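Local coordinates for Acarbose/maltose binding protein GacH (Streptomyces glaucescens, PDB 3K01), which binds acarbose and an acarbose homolog, and probably maltose, as the extracellular solute receptor of an ABC transporter, at residues T31-S36 against V63-G68. Sequence-based numbering, arbitrary orientation.
Sequences TFWDTS and VNVPFG
With CG anti to the backbone N (chi1 -176°), the amide of Asn64 swings from its strand toward the turn that follows the neighbouring one, and ND2 donates to Ser36 O at 2.9 Å. The bond is nearly straight and lies in the amide plane, although it meets the carbonyl at a tilt. Water 2 lies within hydrogen-bonding distance of both Asn64 OD1 and Ser36 O, while Tyr62 OH shares a hydrogen bond with ND2 and so helps fix the rotation of the amide.

Asp34, beside Asn64 on the same face of the sheet, likewise holds CG anti to its backbone N (chi1 178°), which turns the carboxylate back toward the residues that follow it, Ser36 in particular. OD1 accepts from Ser36 N at 3.0 Å, from above the carboxylate plane, closing an Asx turn; OD2 takes the Ser36 hydroxyl on its syn side, somewhat out of the carboxylate plane, with OG at 2.7 Å, and also bonds Tyr62 OH. The carboxylate and the Asn64 amide stand almost perpendicular.

Beneath these side chains runs a parallel ladder in which Asp34 is bonded through both its N and its O: Val63 N donates to Phe32 O, Asp34 N to Val63 O, and Val65 N to Asp34 O at 2.7 Å. On the face carrying Trp33, Val63 lies alongside the indole, its CB 3.6 Å from Trp33 CD1, and Val65 CG2 sits over one indole face as a CH-pi contact, 4.3 Å from the five-membered-ring centroid. Beyond the ladder, Phe67 CB packs against Thr35, and water 1 bridges Thr35 O to Phe67 N.

The example illustrates a parallel sheet edge continued past its strands by side-chain and water bonds: strands 28-34 and 58-64 are adjacent, linked through helices 41-49 and 51-54, a beta-alpha-beta crossover characteristic of the alpha/beta lobes of periplasmic-binding-protein folds.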
loop_
_atom_site.group_PDB
_atom_site.type_symbol
_atom_site.label_atom_id
_atom_site.label_comp_id
_atom_site.label_asym_id
_atom_site.label_seq_id
_atom_site.Cartn_x
_atom_site.Cartn_y
_atom_site.Cartn_z
ATOM N N THR A 31 -20.047 -8.318 14.704
ATOM C CA THR A 31 -20.339 -7.607 13.462
ATOM C C THR A 31 -19.023 -7.187 12.839
ATOM O O THR A 31 -18.207 -6.516 13.495
ATOM C CB THR A 31 -21.247 -6.406 13.712
ATOM O OG1 THR A 31 -22.507 -6.888 14.225
ATOM C CG2 THR A 31 -21.490 -5.627 12.420
ATOM N N PHE A 32 -18.806 -7.632 11.601
ATOM C CA PHE A 32 -17.557 -7.376 10.876
ATOM C C PHE A 32 -17.839 -6.520 9.657
ATOM O O PHE A 32 -18.632 -6.923 8.806
ATOM C CB PHE A 32 -16.927 -8.719 10.456
ATOM C CG PHE A 32 -15.753 -8.604 9.485
ATOM C CD1 PHE A 32 -14.751 -7.638 9.647
ATOM C CD2 PHE A 32 -15.636 -9.500 8.428
ATOM C CE1 PHE A 32 -13.681 -7.549 8.758
ATOM C CE2 PHE A 32 -14.581 -9.427 7.549
ATOM C CZ PHE A 32 -13.590 -8.466 7.709
ATOM N N TRP A 33 -17.204 -5.346 9.577
ATOM C CA TRP A 33 -17.281 -4.519 8.366
ATOM C C TRP A 33 -16.062 -4.740 7.501
ATOM O O TRP A 33 -14.928 -4.406 7.888
ATOM C CB TRP A 33 -17.394 -3.043 8.726
ATOM C CG TRP A 33 -18.741 -2.622 9.245
ATOM C CD1 TRP A 33 -19.816 -3.435 9.554
ATOM C CD2 TRP A 33 -19.152 -1.284 9.545
ATOM N NE1 TRP A 33 -20.867 -2.665 10.011
ATOM C CE2 TRP A 33 -20.477 -1.351 10.037
ATOM C CE3 TRP A 33 -18.525 -0.034 9.460
ATOM C CZ2 TRP A 33 -21.194 -0.208 10.405
ATOM C CZ3 TRP A 33 -19.237 1.101 9.853
ATOM C CH2 TRP A 33 -20.549 0.999 10.330
ATOM N N ASP A 34 -16.312 -5.350 6.338
ATOM C CA ASP A 34 -15.303 -5.646 5.334
ATOM C C ASP A 34 -15.371 -4.616 4.219
ATOM O O ASP A 34 -16.451 -4.143 3.872
ATOM C CB ASP A 34 -15.580 -7.043 4.784
ATOM C CG ASP A 34 -14.615 -7.456 3.692
ATOM O OD1 ASP A 34 -13.457 -6.979 3.663
ATOM O OD2 ASP A 34 -15.042 -8.277 2.849
ATOM N N THR A 35 -14.216 -4.244 3.681
ATOM C CA THR A 35 -14.148 -3.252 2.584
ATOM C C THR A 35 -13.700 -3.900 1.262
ATOM O O THR A 35 -13.416 -3.183 0.290
ATOM C CB THR A 35 -13.106 -2.195 2.880
ATOM O OG1 THR A 35 -11.862 -2.873 3.071
ATOM C CG2 THR A 35 -13.459 -1.396 4.129
ATOM N N SER A 36 -13.601 -5.223 1.206
ATOM C CA SER A 36 -13.139 -5.881 -0.010
ATOM C C SER A 36 -14.091 -5.593 -1.182
ATOM O O SER A 36 -15.264 -5.226 -1.005
ATOM C CB SER A 36 -12.920 -7.379 0.229
ATOM O OG SER A 36 -14.159 -8.054 0.309
ATOM N N VAL A 63 -20.775 -7.554 6.967
ATOM C CA VAL A 63 -21.288 -6.434 6.200
ATOM C C VAL A 63 -20.198 -5.945 5.260
ATOM O O VAL A 63 -19.065 -5.704 5.699
ATOM C CB VAL A 63 -21.691 -5.281 7.128
ATOM C CG1 VAL A 63 -22.268 -4.122 6.324
ATOM C CG2 VAL A 63 -22.703 -5.759 8.189
ATOM N N ASN A 64 -20.505 -5.795 3.971
ATOM C CA ASN A 64 -19.539 -5.217 3.046
ATOM C C ASN A 64 -19.803 -3.724 2.937
ATOM O O ASN A 64 -20.940 -3.298 2.733
ATOM C CB ASN A 64 -19.627 -5.873 1.678
ATOM C CG ASN A 64 -18.573 -5.357 0.742
ATOM O OD1 ASN A 64 -18.800 -4.386 0.017
ATOM N ND2 ASN A 64 -17.395 -5.956 0.789
ATOM N N VAL A 65 -18.753 -2.931 3.107
ATOM C CA VAL A 65 -18.842 -1.478 3.025
ATOM C C VAL A 65 -17.838 -1.053 1.939
ATOM O O VAL A 65 -16.656 -1.382 2.024
ATOM C CB VAL A 65 -18.457 -0.797 4.356
ATOM C CG1 VAL A 65 -18.641 0.713 4.243
ATOM C CG2 VAL A 65 -19.270 -1.373 5.534
ATOM N N PRO A 66 -18.306 -0.325 0.907
ATOM C CA PRO A 66 -17.393 0.129 -0.146
ATOM C C PRO A 66 -16.169 0.813 0.453
ATOM O O PRO A 66 -16.321 1.665 1.343
ATOM C CB PRO A 66 -18.234 1.133 -0.938
ATOM C CG PRO A 66 -19.644 0.678 -0.730
ATOM C CD PRO A 66 -19.696 0.108 0.668
ATOM N N PHE A 67 -14.974 0.474 -0.023
ATOM C CA PHE A 67 -13.768 0.930 0.669
ATOM C C PHE A 67 -13.736 2.454 0.794
ATOM O O PHE A 67 -13.271 2.982 1.803
ATOM C CB PHE A 67 -12.468 0.377 0.047
ATOM C CG PHE A 67 -12.094 1.024 -1.251
ATOM C CD1 PHE A 67 -12.602 0.544 -2.458
ATOM C CD2 PHE A 67 -11.253 2.131 -1.268
ATOM C CE1 PHE A 67 -12.270 1.156 -3.678
ATOM C CE2 PHE A 67 -10.913 2.747 -2.479
ATOM C CZ PHE A 67 -11.425 2.257 -3.682
ATOM N N GLY A 68 -14.213 3.155 -0.232
ATOM C CA GLY A 68 -14.164 4.618 -0.259
ATOM C C GLY A 68 -15.183 5.286 0.643
ATOM O O GLY A 68 -15.185 6.512 0.792
HETATM O O HOH W 1 -14.934 -1.999 -1.654
HETATM O O HOH W 2 -17.518 -3.116 -1.899
#